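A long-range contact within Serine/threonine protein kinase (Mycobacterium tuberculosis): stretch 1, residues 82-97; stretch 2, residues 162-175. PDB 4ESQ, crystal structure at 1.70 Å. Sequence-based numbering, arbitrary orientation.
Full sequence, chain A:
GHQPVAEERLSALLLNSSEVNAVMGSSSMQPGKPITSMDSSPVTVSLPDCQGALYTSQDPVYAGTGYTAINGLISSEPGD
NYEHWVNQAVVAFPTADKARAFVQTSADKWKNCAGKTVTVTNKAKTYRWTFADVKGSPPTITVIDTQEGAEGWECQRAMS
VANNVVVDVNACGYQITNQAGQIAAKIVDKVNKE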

ATOM      1  N   TYR A  82       3.740   9.865 -15.954  1.00 18.27           N
ATOM      2  CA  TYR A  82       2.624   8.923 -15.949  1.00 15.79           C
ATOM      3  C   TYR A  82       1.404   9.505 -15.252  1.00 14.81           C
ATOM      4  O   TYR A  82       1.538  10.254 -14.281  1.00 19.83           O
ATOM      5  CB  TYR A  82       3.037   7.632 -15.238  1.00 15.31           C
ATOM      6  CG  TYR A  82       3.844   7.870 -13.979  1.00 18.90           C
ATOM      7  CD1 TYR A  82       3.220   8.124 -12.763  1.00 15.34           C
ATOM      8  CD2 TYR A  82       5.233   7.844 -14.011  1.00 18.30           C
ATOM      9  CE1 TYR A  82       3.963   8.341 -11.613  1.00 15.87           C
ATOM     10  CE2 TYR A  82       5.980   8.055 -12.871  1.00 19.35           C
ATOM     11  CZ  TYR A  82       5.342   8.303 -11.678  1.00 19.96           C
ATOM     12  OH  TYR A  82       6.091   8.523 -10.546  1.00 21.62           O
ATOM     13  N   GLU A  83       0.217   9.149 -15.740  1.00 14.65           N
ATOM     14  CA  GLU A  83      -1.032   9.609 -15.131  1.00 13.83           C
ATOM     15  C   GLU A  83      -1.422   8.796 -13.897  1.00 12.97           C
ATOM     16  O   GLU A  83      -2.164   9.285 -13.040  1.00 12.94           O
ATOM     17  CB  GLU A  83      -2.180   9.569 -16.149  1.00 19.64           C
ATOM     18  CG  GLU A  83      -2.038  10.564 -17.302  1.00 21.91           C
ATOM     19  CD  GLU A  83      -2.295  12.003 -16.880  1.00 24.56           C
ATOM     20  OE1 GLU A  83      -3.140  12.231 -15.986  1.00 19.76           O
ATOM     21  OE2 GLU A  83      -1.643  12.908 -17.443  1.00 29.43           O
ATOM     22  N   HIS A  84      -0.921   7.561 -13.810  1.00 12.29           N
ATOM     23  CA  HIS A  84      -1.320   6.643 -12.740  1.00 12.39           C
ATOM     24  C   HIS A  84      -0.112   5.867 -12.224  1.00 14.00           C
ATOM     25  O   HIS A  84       0.816   5.576 -12.977  1.00 13.17           O
ATOM     26  CB  HIS A  84      -2.356   5.648 -13.259  1.00 13.48           C
ATOM     27  CG  HIS A  84      -3.543   6.292 -13.904  1.00 12.97           C
ATOM     28  ND1 HIS A  84      -3.687   6.382 -15.272  1.00 12.55           N
ATOM     29  CD2 HIS A  84      -4.636   6.886 -13.372  1.00 12.73           C
ATOM     30  CE1 HIS A  84      -4.825   6.992 -15.555  1.00 15.63           C
ATOM     31  NE2 HIS A  84      -5.418   7.315 -14.418  1.00 15.92           N
ATOM     32  N   TRP A  85      -0.133   5.514 -10.943  1.00 13.17           N
ATOM     33  CA  TRP A  85       0.981   4.793 -10.337  1.00 10.01           C
ATOM     34  C   TRP A  85       0.433   3.918  -9.223  1.00 11.91           C
ATOM     35  O   TRP A  85      -0.322   4.400  -8.378  1.00 13.19           O
ATOM     36  CB  TRP A  85       1.976   5.804  -9.767  1.00 11.15           C
ATOM     37  CG  TRP A  85       3.270   5.256  -9.246  1.00 14.65           C
ATOM     38  CD1 TRP A  85       4.445   5.111  -9.940  1.00 13.45           C
ATOM     39  CD2 TRP A  85       3.540   4.819  -7.908  1.00 12.84           C
ATOM     40  NE1 TRP A  85       5.424   4.599  -9.111  1.00 12.23           N
ATOM     41  CE2 TRP A  85       4.891   4.415  -7.861  1.00 13.43           C
ATOM     42  CE3 TRP A  85       2.766   4.725  -6.744  1.00 13.02           C
ATOM     43  CZ2 TRP A  85       5.484   3.911  -6.697  1.00 12.14           C
ATOM     44  CZ3 TRP A  85       3.363   4.239  -5.589  1.00 13.80           C
ATOM     45  CH2 TRP A  85       4.706   3.834  -5.579  1.00 12.02           C
ATOM     46  N   VAL A  86       0.789   2.634  -9.228  1.00  9.93           N
ATOM     47  CA  VAL A  86       0.284   1.720  -8.209  1.00 13.55           C
ATOM     48  C   VAL A  86       1.416   0.912  -7.620  1.00 12.19           C
ATOM     49  O   VAL A  86       2.236   0.365  -8.354  1.00 13.00           O
ATOM     50  CB  VAL A  86      -0.761   0.749  -8.795  1.00 13.36           C
ATOM     51  CG1 VAL A  86      -0.996  -0.450  -7.849  1.00 14.24           C
ATOM     52  CG2 VAL A  86      -2.054   1.490  -9.106  1.00 11.63           C
ATOM     53  N   ASN A  87       1.458   0.839  -6.294  1.00 10.97           N
ATOM     54  CA  ASN A  87       2.353  -0.069  -5.593  1.00 11.78           C
ATOM     55  C   ASN A  87       1.446  -1.026  -4.825  1.00 12.16           C
ATOM     56  O   ASN A  87       0.710  -0.602  -3.926  1.00 10.98           O
ATOM     57  CB  ASN A  87       3.264   0.696  -4.628  1.00 12.14           C
ATOM     58  CG  ASN A  87       4.368  -0.181  -4.009  1.00 14.60           C
ATOM     59  OD1 ASN A  87       4.363  -1.405  -4.129  1.00 13.29           O
ATOM     60  ND2 ASN A  87       5.318   0.462  -3.342  1.00 18.83           N
ATOM     61  N   GLN A  88       1.466  -2.296  -5.213  1.00  9.40           N
ATOM     62  CA  GLN A  88       0.652  -3.311  -4.552  1.00 10.26           C
ATOM     63  C   GLN A  88       1.562  -4.364  -3.965  1.00 10.98           C
ATOM     64  O   GLN A  88       2.500  -4.808  -4.614  1.00 11.36           O
ATOM     65  CB  GLN A  88      -0.338  -3.962  -5.529  1.00 11.23           C
ATOM     66  CG  GLN A  88       0.279  -4.363  -6.860  1.00  9.35           C
ATOM     67  CD  GLN A  88      -0.604  -5.324  -7.650  1.00 12.72           C
ATOM     68  OE1 GLN A  88      -1.494  -5.972  -7.103  1.00 11.35           O
ATOM     69  NE2 GLN A  88      -0.331  -5.438  -8.936  1.00 10.59           N
ATOM     70  N   ALA A  89       1.289  -4.756  -2.727  1.00  9.77           N
ATOM     71  CA  ALA A  89       2.110  -5.759  -2.067  1.00 10.11           C
ATOM     72  C   ALA A  89       1.273  -6.637  -1.156  1.00 12.76           C
ATOM     73  O   ALA A  89       0.263  -6.197  -0.600  1.00 10.27           O
ATOM     74  CB  ALA A  89       3.208  -5.088  -1.263  1.00  9.37           C
ATOM     75  N   VAL A  90       1.716  -7.884  -1.011  1.00 10.05           N
ATOM     76  CA  VAL A  90       1.151  -8.800  -0.031  1.00 10.07           C
ATOM     77  C   VAL A  90       2.260  -9.298   0.882  1.00 12.41           C
ATOM     78  O   VAL A  90       3.392  -9.546   0.449  1.00 10.72           O
ATOM     79  CB  VAL A  90       0.434  -9.976  -0.692  1.00 10.05           C
ATOM     80  CG1 VAL A  90      -0.900  -9.500  -1.258  1.00 11.72           C
ATOM     81  CG2 VAL A  90       1.303 -10.575  -1.795  1.00  9.77           C
ATOM     82  N   VAL A  91       1.932  -9.440   2.154  1.00 10.45           N
ATOM     83  CA  VAL A  91       2.935  -9.777   3.148  1.00  9.70           C
ATOM     84  C   VAL A  91       2.443 -10.982   3.936  1.00 11.52           C
ATOM     85  O   VAL A  91       1.338 -10.953   4.489  1.00 13.24           O
ATOM     86  CB  VAL A  91       3.201  -8.595   4.099  1.00 10.20           C
ATOM     87  CG1 VAL A  91       4.274  -8.969   5.117  1.00 12.22           C
ATOM     88  CG2 VAL A  91       3.609  -7.336   3.306  1.00 12.97           C
ATOM     89  N   ALA A  92       3.249 -12.038   3.971  1.00 11.05           N
ATOM     90  CA  ALA A  92       2.879 -13.258   4.688  1.00 11.44           C
ATOM     91  C   ALA A  92       3.352 -13.191   6.126  1.00 12.81           C
ATOM     92  O   ALA A  92       4.436 -12.687   6.407  1.00 14.25           O
ATOM     93  CB  ALA A  92       3.468 -14.481   4.009  1.00 13.26           C
ATOM     94  N   PHE A  93       2.522 -13.710   7.025  1.00 11.47           N
ATOM     95  CA  PHE A  93       2.859 -13.851   8.434  1.00  9.88           C
ATOM     96  C   PHE A  93       2.646 -15.312   8.804  1.00 13.74           C
ATOM     97  O   PHE A  93       1.992 -16.040   8.078  1.00 13.56           O
ATOM     98  CB  PHE A  93       1.947 -12.967   9.279  1.00 10.19           C
ATOM     99  CG  PHE A  93       2.256 -11.502   9.165  1.00 10.07           C
ATOM    100  CD1 PHE A  93       1.792 -10.759   8.090  1.00 12.89           C
ATOM    101  CD2 PHE A  93       3.009 -10.873  10.143  1.00 11.95           C
ATOM    102  CE1 PHE A  93       2.078  -9.404   7.990  1.00 11.43           C
ATOM    103  CE2 PHE A  93       3.303  -9.523  10.050  1.00 11.95           C
ATOM    104  CZ  PHE A  93       2.834  -8.784   8.965  1.00 12.80           C
ATOM    105  N   PRO A  94       3.210 -15.748   9.935  1.00 17.83           N
ATOM    106  CA  PRO A  94       3.069 -17.159  10.311  1.00 17.24           C
ATOM    107  C   PRO A  94       1.624 -17.543  10.612  1.00 20.18           C
ATOM    108  O   PRO A  94       1.218 -18.672  10.342  1.00 22.14           O
ATOM    109  CB  PRO A  94       3.922 -17.275  11.573  1.00 18.06           C
ATOM    110  CG  PRO A  94       4.876 -16.141  11.497  1.00 23.90           C
ATOM    111  CD  PRO A  94       4.165 -15.030  10.789  1.00 16.92           C
ATOM    112  N   THR A  95       0.860 -16.598  11.150  1.00 16.85           N
ATOM    113  CA  THR A  95      -0.518 -16.844  11.554  1.00 20.56           C
ATOM    114  C   THR A  95      -1.401 -15.655  11.220  1.00 20.46           C
ATOM    115  O   THR A  95      -0.912 -14.542  11.021  1.00 17.30           O
ATOM    116  CB  THR A  95      -0.615 -17.046  13.069  1.00 19.79           C
ATOM    117  OG1 THR A  95      -0.121 -15.874  13.730  1.00 22.66           O
ATOM    118  CG2 THR A  95       0.219 -18.257  13.508  1.00 23.59           C
ATOM    119  N   ALA A  96      -2.703 -15.908  11.169  1.00 19.40           N
ATOM    120  CA  ALA A  96      -3.704 -14.856  11.063  1.00 16.96           C
ATOM    121  C   ALA A  96      -3.562 -13.843  12.198  1.00 20.53           C
ATOM    122  O   ALA A  96      -3.649 -12.645  11.971  1.00 17.10           O
ATOM    123  CB  ALA A  96      -5.100 -15.458  11.062  1.00 21.15           C
ATOM    124  N   ASP A  97      -3.332 -14.328  13.416  1.00 21.51           N
ATOM    125  CA  ASP A  97      -3.183 -13.451  14.576  1.00 23.36           C
ATOM    126  C   ASP A  97      -2.124 -12.362  14.376  1.00 19.61           C
ATOM    127  O   ASP A  97      -2.361 -11.189  14.678  1.00 20.01           O
ATOM    128  CB  ASP A  97      -2.857 -14.263  15.832  1.00 29.03           C
ATOM    129  CG  ASP A  97      -4.020 -15.114  16.291  1.00 40.06           C
ATOM    130  OD1 ASP A  97      -5.118 -14.979  15.707  1.00 47.60           O
ATOM    131  OD2 ASP A  97      -3.845 -15.908  17.239  1.00 38.83           O
ATOM    132  N   ALA A 162      -6.392 -10.866   5.172  1.00 13.30           N
ATOM    133  CA  ALA A 162      -7.214 -12.056   5.004  1.00 12.59           C
ATOM    134  C   ALA A 162      -6.303 -13.242   5.288  1.00 14.50           C
ATOM    135  O   ALA A 162      -5.157 -13.262   4.841  1.00 11.71           O
ATOM    136  CB  ALA A 162      -7.765 -12.132   3.605  1.00 13.64           C
ATOM    137  N   ASN A 163      -6.797 -14.219   6.043  1.00 14.20           N
ATOM    138  CA  ASN A 163      -5.952 -15.340   6.440  1.00 12.60           C
ATOM    139  C   ASN A 163      -4.690 -14.783   7.105  1.00 14.97           C
ATOM    140  O   ASN A 163      -4.788 -13.909   7.965  1.00 15.03           O
ATOM    141  CB  ASN A 163      -5.607 -16.217   5.227  1.00 13.24           C
ATOM    142  CG  ASN A 163      -5.322 -17.662   5.608  1.00 18.13           C
ATOM    143  OD1 ASN A 163      -4.984 -17.958   6.757  1.00 15.13           O
ATOM    144  ND2 ASN A 163      -5.444 -18.569   4.637  1.00 13.51           N
ATOM    145  N   ASN A 164      -3.519 -15.285   6.710  1.00 13.22           N
ATOM    146  CA  ASN A 164      -2.252 -14.839   7.287  1.00 15.22           C
ATOM    147  C   ASN A 164      -1.557 -13.784   6.430  1.00 13.56           C
ATOM    148  O   ASN A 164      -0.346 -13.577   6.557  1.00 12.68           O
ATOM    149  CB  ASN A 164      -1.298 -16.024   7.455  1.00 15.30           C
ATOM    150  CG  ASN A 164      -0.986 -16.697   6.136  1.00 15.94           C
ATOM    151  OD1 ASN A 164      -1.881 -16.942   5.327  1.00 15.63           O
ATOM    152  ND2 ASN A 164       0.289 -16.980   5.901  1.00 13.60           N
ATOM    153  N   VAL A 165      -2.315 -13.128   5.556  1.00 11.38           N
ATOM    154  CA  VAL A 165      -1.711 -12.228   4.575  1.00 12.66           C
ATOM    155  C   VAL A 165      -2.198 -10.799   4.755  1.00 11.51           C
ATOM    156  O   VAL A 165      -3.398 -10.553   4.813  1.00 13.70           O
ATOM    157  CB  VAL A 165      -2.032 -12.670   3.130  1.00 11.56           C
ATOM    158  CG1 VAL A 165      -1.469 -11.672   2.100  1.00 13.01           C
ATOM    159  CG2 VAL A 165      -1.499 -14.061   2.873  1.00 12.61           C
ATOM    160  N   VAL A 166      -1.258  -9.866   4.852  1.00 10.69           N
ATOM    161  CA  VAL A 166      -1.582  -8.445   4.857  1.00 11.60           C
ATOM    162  C   VAL A 166      -1.482  -7.880   3.440  1.00 10.81           C
ATOM    163  O   VAL A 166      -0.534  -8.163   2.712  1.00 11.28           O
ATOM    164  CB  VAL A 166      -0.651  -7.659   5.792  1.00 12.10           C
ATOM    165  CG1 VAL A 166      -0.845  -6.145   5.576  1.00 12.18           C
ATOM    166  CG2 VAL A 166      -0.913  -8.050   7.246  1.00 12.57           C
ATOM    167  N   VAL A 167      -2.482  -7.106   3.053  1.00 11.13           N
ATOM    168  CA  VAL A 167      -2.549  -6.523   1.725  1.00  8.95           C
ATOM    169  C   VAL A 167      -2.223  -5.046   1.905  1.00  9.08           C
ATOM    170  O   VAL A 167      -2.837  -4.376   2.730  1.00 11.68           O
ATOM    171  CB  VAL A 167      -3.953  -6.711   1.149  1.00  9.81           C
ATOM    172  CG1 VAL A 167      -4.071  -6.081  -0.235  1.00 11.53           C
ATOM    173  CG2 VAL A 167      -4.271  -8.197   1.087  1.00 12.12           C
ATOM    174  N   ASP A 168      -1.243  -4.544   1.157  1.00  9.21           N
ATOM    175  CA  ASP A 168      -0.707  -3.208   1.406  1.00 12.13           C
ATOM    176  C   ASP A 168      -0.580  -2.477   0.083  1.00 11.75           C
ATOM    177  O   ASP A 168       0.282  -2.819  -0.726  1.00 12.03           O
ATOM    178  CB  ASP A 168       0.670  -3.347   2.073  1.00 13.32           C
ATOM    179  CG  ASP A 168       1.114  -2.094   2.806  1.00 15.08           C
ATOM    180  OD1 ASP A 168       0.388  -1.086   2.769  1.00 15.78           O
ATOM    181  OD2 ASP A 168       2.206  -2.130   3.426  1.00 14.73           O
ATOM    182  N   VAL A 169      -1.433  -1.478  -0.135  1.00  9.42           N
ATOM    183  CA  VAL A 169      -1.571  -0.851  -1.457  1.00 10.12           C
ATOM    184  C   VAL A 169      -1.483   0.678  -1.442  1.00 11.37           C
ATOM    185  O   VAL A 169      -2.070   1.343  -0.584  1.00 10.35           O
ATOM    186  CB  VAL A 169      -2.919  -1.246  -2.085  1.00 10.97           C
ATOM    187  CG1 VAL A 169      -3.102  -0.579  -3.450  1.00 12.75           C
ATOM    188  CG2 VAL A 169      -3.035  -2.775  -2.200  1.00 10.78           C
ATOM    189  N   ASN A 170      -0.763   1.234  -2.415  1.00 10.95           N
ATOM    190  CA  ASN A 170      -0.712   2.676  -2.617  1.00 11.70           C
ATOM    191  C   ASN A 170      -1.087   2.936  -4.057  1.00 12.01           C
ATOM    192  O   ASN A 170      -0.465   2.377  -4.972  1.00 14.86           O
ATOM    193  CB  ASN A 170       0.698   3.205  -2.326  1.00 12.63           C
ATOM    194  CG  ASN A 170       0.726   4.708  -2.063  1.00 15.97           C
ATOM    195  OD1 ASN A 170      -0.309   5.334  -1.831  1.00 13.60           O
ATOM    196  ND2 ASN A 170       1.918   5.283  -2.077  1.00 13.07           N
ATOM    197  N   ALA A 171      -2.138   3.722  -4.275  1.00  7.75           N
ATOM    198  CA  ALA A 171      -2.596   4.003  -5.631  1.00  9.89           C
ATOM    199  C   ALA A 171      -2.672   5.512  -5.822  1.00 10.34           C
ATOM    200  O   ALA A 171      -3.347   6.203  -5.054  1.00 11.60           O
ATOM    201  CB  ALA A 171      -3.960   3.359  -5.890  1.00 11.70           C
ATOM    202  N   CYS A 172      -1.987   6.015  -6.849  1.00 10.82           N
ATOM    203  CA  CYS A 172      -1.806   7.456  -7.023  1.00  8.65           C
ATOM    204  C   CYS A 172      -2.228   7.945  -8.399  1.00 10.61           C
ATOM    205  O   CYS A 172      -2.106   7.232  -9.391  1.00 11.98           O
ATOM    206  CB  CYS A 172      -0.343   7.839  -6.787  1.00 11.89           C
ATOM    207  SG  CYS A 172       0.387   7.214  -5.230  1.00 13.92           S
ATOM    208  N   GLY A 173      -2.698   9.183  -8.456  1.00 12.38           N
ATOM    209  CA  GLY A 173      -3.159   9.758  -9.710  1.00 10.86           C
ATOM    210  C   GLY A 173      -3.800  11.107  -9.474  1.00 15.61           C
ATOM    211  O   GLY A 173      -3.727  11.646  -8.369  1.00 11.83           O
ATOM    212  N   TYR A 174      -4.429  11.662 -10.507  1.00 14.24           N
ATOM    213  CA  TYR A 174      -5.083  12.961 -10.374  1.00 14.65           C
ATOM    214  C   TYR A 174      -6.567  12.846 -10.019  1.00 14.58           C
ATOM    215  O   TYR A 174      -7.193  13.840  -9.639  1.00 15.96           O
ATOM    216  CB  TYR A 174      -4.947  13.762 -11.666  1.00 16.10           C
ATOM    217  CG  TYR A 174      -3.547  14.215 -11.970  1.00 15.41           C
ATOM    218  CD1 TYR A 174      -3.044  15.387 -11.414  1.00 19.26           C
ATOM    219  CD2 TYR A 174      -2.728  13.486 -12.821  1.00 16.35           C
ATOM    220  CE1 TYR A 174      -1.759  15.813 -11.690  1.00 19.29           C
ATOM    221  CE2 TYR A 174      -1.438  13.912 -13.104  1.00 15.78           C
ATOM    222  CZ  TYR A 174      -0.965  15.076 -12.534  1.00 22.39           C
ATOM    223  OH  TYR A 174       0.311  15.517 -12.800  1.00 27.78           O
ATOM    224  N   GLN A 175      -7.124  11.647 -10.151  1.00 14.08           N
ATOM    225  CA  GLN A 175      -8.551  11.415  -9.933  1.00 14.49           C
ATOM    226  C   GLN A 175      -8.789  10.291  -8.948  1.00 14.33           C
ATOM    227  O   GLN A 175      -9.555   9.368  -9.230  1.00 17.83           O
ATOM    228  CB  GLN A 175      -9.248  11.046 -11.247  1.00 19.44           C
ATOM    229  CG  GLN A 175      -9.509  12.202 -12.172  1.00 25.58           C
ATOM    230  CD  GLN A 175     -10.257  11.779 -13.426  1.00 27.02           C
ATOM    231  OE1 GLN A 175      -9.970  10.740 -14.013  1.00 32.46           O
ATOM    232  NE2 GLN A 175     -11.223  12.585 -13.838  1.00 35.06           N
TER
HETATM  233  O   HOH W   1      -4.592  10.254 -12.943  1.00 14.81           O
HETATM  234  O   HOH W   2      -7.846   8.567 -14.595  1.00 24.40           O
HETATM  235  O   HOH W   3       4.307   3.188  -1.798  1.00  7.58           O

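The strand that runs through Trp85 to Ala92 lies beside strand 165-173 as an antiparallel neighbour, their axes approaching to 4.6 Å at 159° between N-to-C directions; together the two stretches bury 978 Å². The register follows from paired backbone bonds. Asn87 N to Asn170 O and Asn170 N to Asn87 O are both 2.8 Å, with N-H...O angles of 170° and 171°, the straightest in the ladder. The same reciprocal pattern links Trp85 with Cys172, Ala89 with Asp168, and Val91 with Val166. Between such pairs the CA atoms draw closer, to 4.5 Å for Val86 CA and Ala171 CA, and CA-H...O contacts such as Val90 CA to Val166 O (3.3 Å, 143° at H) use the space.

Because side chains alternate, each sheet face has its own relief. On the face of Val86, Gln88 and Val90, the small methyl of Ala171 leaves only a light touch, Val86 CG2 to Ala171 CB at 4.2 Å. Gly173 makes a low spot on this face: an ideal CB there would lie 3.3 Å from Glu83 O and 3.6 Å from His84 CD2, and without one stretch 1 passes close, Gly173 CA to Glu83 O being 3.5 Å. Farther along, Val90 meets two side chains of the other strand: its CB lies 3.8 Å from Val165 CG1, and its CG1 lies 4.3 Å from Val167 CG2. Val90 thus packs diagonally against Val165 as well as directly across from Val167.

The other face carries the broader shapes. The Trp85 ring reaches alongside Asn170 and Cys172, placing CE3 3.8 Å from Cys172 SG and CZ3 3.9 Å from Asn170 ND2. The sulfur sits 5.0 Å from the centroid of the six-membered ring and 66° off its normal, an oblique approach. Near the far end, Phe93 reaches back to Val166: Phe93 CE1 meets Val166 CG2 at 3.4 Å, a tight fit, while the Val91 CB to Val166 CB distance is a looser 4.3 Å. Between these ends, a water bridges Asn87 ND2 (3.3 Å) and Asn170 ND2 (3.2 Å), accepting from both.

Beyond the strand ladder, Asn164 continues the pairing. Phe93 N donates to Asn164 O at 2.9 Å, and Asn164 ND2 returns a bond to Phe93 O, also 2.9 Å, at 166°. Asn164 points toward stretch 1, with its CB 3.8 Å from Thr95 C and 4.0 Å from Ala96 N, and it has the largest area covered by the other stretch, 84 Å². At the opposite end, a water donates to Glu83 O (2.6 Å) and accepts from Tyr174 N (2.8 Å), joining the two backbones.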